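PDB 1U60: glutaminase 1 from Escherichia coli, which catalyses the hydrolysis of L-glutamine to L-glutamate and ammonium. Local coordinates for residues M238-Y244 and G255-S260; I89-T94 and K110-V116. Where two conformers were deposited one is given. Numbering follows the deposited sequence.

Contact 1. Residues M238-Y244 and G255-S260; sequences MMMEGLY and GLPGKS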
loop_
_atom_site.group_PDB
_atom_site.type_symbol
_atom_site.label_atom_id
_atom_site.label_comp_id
_atom_site.label_asym_id
_atom_site.label_seq_id
_atom_site.Cartn_x
_atom_site.Cartn_y
_atom_site.Cartn_z
ATOM N N MET A 238 -2.072 -0.874 -7.468
ATOM C CA MET A 238 -2.729 -2.104 -7.056
ATOM C C MET A 238 -2.518 -2.345 -5.545
ATOM O O MET A 238 -3.479 -2.686 -4.846
ATOM C CB MET A 238 -2.215 -3.295 -7.852
ATOM C CG MET A 238 -2.743 -3.310 -9.319
ATOM S SD MET A 238 -1.849 -4.452 -10.388
ATOM C CE MET A 238 -2.323 -6.035 -9.689
ATOM N N MET A 239 -1.300 -2.180 -5.034
ATOM C CA MET A 239 -1.065 -2.444 -3.611
ATOM C C MET A 239 -1.953 -1.519 -2.790
ATOM O O MET A 239 -2.426 -1.925 -1.735
ATOM C CB MET A 239 0.403 -2.229 -3.230
ATOM C CG MET A 239 0.780 -2.681 -1.794
ATOM S SD MET A 239 0.793 -4.375 -1.491
ATOM C CE MET A 239 1.892 -4.928 -2.532
ATOM N N MET A 240 -2.163 -0.281 -3.241
ATOM C CA MET A 240 -2.866 0.662 -2.391
ATOM C C MET A 240 -4.391 0.487 -2.400
ATOM O O MET A 240 -5.052 0.765 -1.421
ATOM C CB MET A 240 -2.493 2.088 -2.757
ATOM C CG MET A 240 -1.006 2.386 -2.707
ATOM S SD MET A 240 -0.124 2.085 -1.184
ATOM C CE MET A 240 -1.107 3.148 -0.030
ATOM N N GLU A 241 -4.948 0.009 -3.493
ATOM C CA GLU A 241 -6.405 0.073 -3.693
ATOM C C GLU A 241 -7.043 -1.095 -4.461
ATOM O O GLU A 241 -8.253 -1.115 -4.621
ATOM C CB GLU A 241 -6.687 1.383 -4.455
ATOM C CG GLU A 241 -8.109 1.825 -4.619
ATOM C CD GLU A 241 -8.802 2.115 -3.290
ATOM O OE1 GLU A 241 -8.336 3.022 -2.554
ATOM O OE2 GLU A 241 -9.846 1.491 -3.008
ATOM N N GLY A 242 -6.252 -2.061 -4.924
ATOM C CA GLY A 242 -6.734 -3.085 -5.848
ATOM C C GLY A 242 -7.830 -4.002 -5.317
ATOM O O GLY A 242 -8.570 -4.588 -6.089
ATOM N N LEU A 243 -7.878 -4.171 -3.991
ATOM C CA LEU A 243 -8.975 -4.916 -3.331
ATOM C C LEU A 243 -9.894 -3.994 -2.523
ATOM O O LEU A 243 -10.505 -4.423 -1.517
ATOM C CB LEU A 243 -8.424 -6.062 -2.481
ATOM C CG LEU A 243 -8.173 -7.313 -3.334
ATOM C CD1 LEU A 243 -6.825 -7.247 -4.067
ATOM C CD2 LEU A 243 -8.228 -8.536 -2.506
ATOM N N TYR A 244 -9.934 -2.726 -2.918
ATOM C CA TYR A 244 -10.843 -1.725 -2.338
ATOM C C TYR A 244 -10.480 -1.522 -0.858
ATOM O O TYR A 244 -9.296 -1.364 -0.531
ATOM C CB TYR A 244 -12.313 -2.048 -2.648
ATOM C CG TYR A 244 -12.490 -2.092 -4.173
ATOM C CD1 TYR A 244 -12.515 -0.926 -4.894
ATOM C CD2 TYR A 244 -12.418 -3.292 -4.867
ATOM C CE1 TYR A 244 -12.593 -0.935 -6.308
ATOM C CE2 TYR A 244 -12.472 -3.318 -6.263
ATOM C CZ TYR A 244 -12.535 -2.117 -6.968
ATOM O OH TYR A 244 -12.591 -2.182 -8.351
ATOM N N GLY A 255 0.805 -9.780 0.937
ATOM C CA GLY A 255 1.956 -8.979 0.563
ATOM C C GLY A 255 2.332 -8.998 -0.919
ATOM O O GLY A 255 3.503 -8.858 -1.309
ATOM N N LEU A 256 1.329 -9.156 -1.757
ATOM C CA LEU A 256 1.540 -9.033 -3.175
ATOM C C LEU A 256 0.512 -8.073 -3.759
ATOM O O LEU A 256 -0.660 -8.087 -3.366
ATOM C CB LEU A 256 1.378 -10.373 -3.864
ATOM C CG LEU A 256 2.312 -11.517 -3.497
ATOM C CD1 LEU A 256 1.812 -12.801 -4.156
ATOM C CD2 LEU A 256 3.722 -11.225 -3.913
ATOM N N PRO A 257 0.930 -7.264 -4.724
ATOM C CA PRO A 257 -0.029 -6.365 -5.415
ATOM C C PRO A 257 -1.103 -7.148 -6.106
ATOM O O PRO A 257 -0.796 -8.081 -6.823
ATOM C CB PRO A 257 0.821 -5.607 -6.431
ATOM C CG PRO A 257 2.172 -6.257 -6.395
ATOM C CD PRO A 257 2.302 -7.134 -5.245
ATOM N N GLY A 258 -2.344 -6.745 -5.895
ATOM C CA GLY A 258 -3.474 -7.533 -6.384
ATOM C C GLY A 258 -4.594 -6.662 -6.923
ATOM O O GLY A 258 -4.595 -5.434 -6.814
ATOM N N LYS A 259 -5.570 -7.346 -7.510
ATOM C CA LYS A 259 -6.778 -6.699 -8.016
ATOM C C LYS A 259 -7.919 -7.678 -8.039
ATOM O O LYS A 259 -7.751 -8.823 -8.467
ATOM C CB LYS A 259 -6.554 -6.160 -9.417
ATOM C CG LYS A 259 -7.697 -5.351 -10.009
ATOM C CD LYS A 259 -7.773 -3.932 -9.479
ATOM C CE LYS A 259 -9.126 -3.256 -9.651
ATOM N NZ LYS A 259 -10.188 -3.665 -8.679
ATOM N N SER A 260 -9.090 -7.219 -7.652
ATOM C CA SER A 260 -10.292 -8.010 -7.725
ATOM C C SER A 260 -11.273 -7.386 -8.737
ATOM O O SER A 260 -11.152 -6.167 -9.116
ATOM C CB SER A 260 -10.985 -8.025 -6.392
ATOM O OG SER A 260 -11.476 -6.716 -6.102
HETATM O O HOH W 1 -3.439 -5.294 -3.725
HETATM O O HOH W 2 -9.367 -1.583 -7.072
#
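In this serine-dependent glutaminase, of the beta-lactamase clan, the C-terminal part of helix 231-241 and the type I turn Glu241-Tyr244 lie against edge strand 258-260 of the five-stranded antiparallel sheet. Gly242 O accepts from Ser260 N at 3.1 Å and 156°, and Gly242 CA makes a CA-H...O contact with Gly258 O at 3.3 Å; a CB on residue 242 would lie 1.8 Å from that oxygen, so only glycine fits. Met238, in rotamer m, t, p, places its CE 3.8 Å from Pro257 O. Met239, with chi1 t and chi2 and chi3 both p, folds its sideways-starting chain so that CE reaches Pro257 CD at 3.5 Å; Phe308 of the second subunit packs on both residues. Leu243 also starts sideways, but with chi1 m and chi2 p Leu243 CD1 comes 3.7 Å from Gly258 C. The CA-CB bond of Lys259 points away overall from 238-244, although CB still touches it, and p torsions at chi2 and chi4 (both 78°) go with the return of the amine. Tyr244, predicted to bind substrate, hydrogen-bonds through OH to Lys69 and Ser66, which fits a place in the active site. Lys259 NZ has more acceptors than protons, which must be shared: Ser260 O at 2.7 Å, Tyr244 OH and water 2 at 2.8 Å, and Gly242 O at 3.2 Å.

Contact 2. Residues I89-T94 and K110-V116; sequences IGADPT and KPLSPLV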
loop_
_atom_site.group_PDB
_atom_site.type_symbol
_atom_site.label_atom_id
_atom_site.label_comp_id
_atom_site.label_asym_id
_atom_site.label_seq_id
_atom_site.Cartn_x
_atom_site.Cartn_y
_atom_site.Cartn_z
ATOM N N ILE A 89 -5.078 11.965 -12.028
ATOM C CA ILE A 89 -5.874 10.881 -11.471
ATOM C C ILE A 89 -5.507 10.732 -10.006
ATOM O O ILE A 89 -6.386 10.862 -9.162
ATOM C CB ILE A 89 -5.673 9.532 -12.203
ATOM C CG1 ILE A 89 -5.754 9.694 -13.728
ATOM C CG2 ILE A 89 -6.699 8.496 -11.711
ATOM C CD1 ILE A 89 -7.149 10.080 -14.222
ATOM N N GLY A 90 -4.237 10.438 -9.726
ATOM C CA GLY A 90 -3.783 10.252 -8.358
ATOM C C GLY A 90 -3.144 8.913 -8.128
ATOM O O GLY A 90 -3.220 8.035 -8.954
ATOM N N ALA A 91 -2.512 8.765 -6.976
ATOM C CA ALA A 91 -1.844 7.550 -6.554
ATOM C C ALA A 91 -2.224 7.137 -5.107
ATOM O O ALA A 91 -1.560 6.302 -4.537
ATOM C CB ALA A 91 -0.323 7.774 -6.660
ATOM N N ASP A 92 -3.313 7.677 -4.543
ATOM C CA ASP A 92 -3.608 7.456 -3.111
ATOM C C ASP A 92 -4.905 6.681 -2.870
ATOM O O ASP A 92 -5.859 6.852 -3.634
ATOM C CB ASP A 92 -3.686 8.787 -2.361
ATOM C CG ASP A 92 -2.370 9.483 -2.305
ATOM O OD1 ASP A 92 -1.360 8.802 -1.943
ATOM O OD2 ASP A 92 -2.249 10.683 -2.639
ATOM N N PRO A 93 -4.927 5.816 -1.847
ATOM C CA PRO A 93 -6.166 5.130 -1.454
ATOM C C PRO A 93 -7.181 6.129 -0.870
ATOM O O PRO A 93 -6.810 7.188 -0.321
ATOM C CB PRO A 93 -5.690 4.104 -0.444
ATOM C CG PRO A 93 -4.550 4.738 0.200
ATOM C CD PRO A 93 -3.812 5.413 -0.984
ATOM N N THR A 94 -8.466 5.844 -1.098
ATOM C CA THR A 94 -9.534 6.716 -0.609
ATOM C C THR A 94 -10.066 6.450 0.784
ATOM O O THR A 94 -10.723 7.313 1.338
ATOM C CB THR A 94 -10.713 6.675 -1.512
ATOM O OG1 THR A 94 -11.222 5.344 -1.532
ATOM C CG2 THR A 94 -10.299 7.023 -2.930
ATOM N N LYS A 110 -11.099 15.444 -6.887
ATOM C CA LYS A 110 -10.005 14.608 -7.369
ATOM C C LYS A 110 -10.283 13.159 -7.021
ATOM O O LYS A 110 -10.606 12.868 -5.903
ATOM C CB LYS A 110 -8.633 15.017 -6.773
ATOM C CG LYS A 110 -7.507 14.262 -7.523
ATOM C CD LYS A 110 -6.109 14.835 -7.333
ATOM C CE LYS A 110 -5.078 14.005 -8.150
ATOM N NZ LYS A 110 -3.689 14.245 -7.720
ATOM N N PRO A 111 -10.203 12.249 -7.997
ATOM C CA PRO A 111 -10.539 10.844 -7.746
ATOM C C PRO A 111 -9.528 10.011 -6.965
ATOM O O PRO A 111 -9.887 8.897 -6.553
ATOM C CB PRO A 111 -10.776 10.292 -9.172
ATOM C CG PRO A 111 -9.931 11.120 -10.026
ATOM C CD PRO A 111 -10.015 12.498 -9.430
ATOM N N LEU A 112 -8.331 10.531 -6.729
ATOM C CA LEU A 112 -7.284 9.909 -5.929
ATOM C C LEU A 112 -6.641 8.673 -6.448
ATOM O O LEU A 112 -5.419 8.594 -6.403
ATOM C CB LEU A 112 -7.714 9.625 -4.473
ATOM C CG LEU A 112 -7.759 10.756 -3.423
ATOM C CD1 LEU A 112 -7.329 10.331 -1.966
ATOM C CD2 LEU A 112 -7.311 12.073 -3.857
ATOM N N SER A 113 -7.417 7.692 -6.904
ATOM C CA SER A 113 -6.859 6.403 -7.361
ATOM C C SER A 113 -7.483 5.998 -8.690
ATOM O O SER A 113 -8.718 6.029 -8.801
ATOM C CB SER A 113 -7.120 5.271 -6.351
ATOM O OG SER A 113 -6.800 3.979 -6.922
ATOM N N PRO A 114 -6.684 5.549 -9.663
ATOM C CA PRO A 114 -7.244 4.985 -10.924
ATOM C C PRO A 114 -7.986 3.679 -10.721
ATOM O O PRO A 114 -8.578 3.182 -11.644
ATOM C CB PRO A 114 -6.017 4.677 -11.790
ATOM C CG PRO A 114 -4.811 4.935 -10.931
ATOM C CD PRO A 114 -5.213 5.576 -9.654
ATOM N N LEU A 115 -7.930 3.127 -9.520
ATOM C CA LEU A 115 -8.572 1.849 -9.222
ATOM C C LEU A 115 -9.884 1.910 -8.459
ATOM O O LEU A 115 -10.439 0.877 -8.207
ATOM C CB LEU A 115 -7.588 0.863 -8.590
ATOM C CG LEU A 115 -6.267 0.663 -9.299
ATOM C CD1 LEU A 115 -5.426 -0.425 -8.614
ATOM C CD2 LEU A 115 -6.451 0.304 -10.809
ATOM N N VAL A 116 -10.350 3.102 -8.041
ATOM C CA VAL A 116 -11.742 3.230 -7.639
ATOM C C VAL A 116 -12.548 3.649 -8.876
ATOM O O VAL A 116 -11.967 4.022 -9.872
ATOM C CB VAL A 116 -11.954 4.163 -6.464
ATOM C CG1 VAL A 116 -11.121 3.655 -5.264
ATOM C CG2 VAL A 116 -11.644 5.614 -6.847
HETATM O O HOH W 3 -4.222 12.410 -4.953
#
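Leu112, a non-glycine residue with positive phi (68/-48), turns its carbonyl into the bend of segment 89-94, and this oxygen is the hub of the contact. Asp92 N donates to Leu112 O at 3.0 Å and 156°, the one direct hydrogen bond between the segments, although the oxygen's position is less certain because it is modelled too close to a neighbour. Gly90, at phi/psi 123/169, comes within 4.3 Å of Leu112, CA to CA. A CB there would lie 2.1 Å from Leu112 O and would also jam against the preceding carbonyl, so both backbone and packing call for glycine. Around this oxygen, carbon atoms pack on backbone oxygens and on one another: Pro114 CD lies 3.2 Å from Gly90 O and 3.9 Å from Ile89 CG2, and Leu112 CB lies 4.0 Å from Thr94 CG2. Ser113 OG accepts from Leu115 N (3.0 Å, 157°) in an ST turn within the type I turn Ser113-Val116. The polar ends find their strongest partners outside the segments: Asp92 OD1 accepts from Asp249 N of the second subunit, and Lys110 NZ donates to Gln86 O. The paired loops flank helix 101-106 in sequence, one leaving helix 82-88 and the other entering helix 117-126 with Val116 as N-cap; Ile89 packs on that helix at Ala122, Thr123 and Leu126, while Pro93, Ser113 and Val116 touch Glu241 of helix 231-241.

How the contacts relate
Contact 2 closes before contact 1 opens along the chain, yet their centres lie only 13 Å apart and they touch directly. Glu241 is the main joint: its OE1 lies 3.2 Å from Thr94 N, a probable hydrogen bond, and its OE2 packs 3.4 Å from Val116 CG1. A second junction packs Tyr244 CE1 3.4 Å from Leu115 O, an oxygen that accepts a hydrogen bond from Lys69 NZ. These junctions border the predicted substrate site: the Tyr244 side chain is about 3 Å from that of Ser66, and the side chains of Tyr244, Asn117 and Val116 lie about 5 Å from one another. Met239 and Pro257 of contact 1 and Asp92 of contact 2 touch the second subunit.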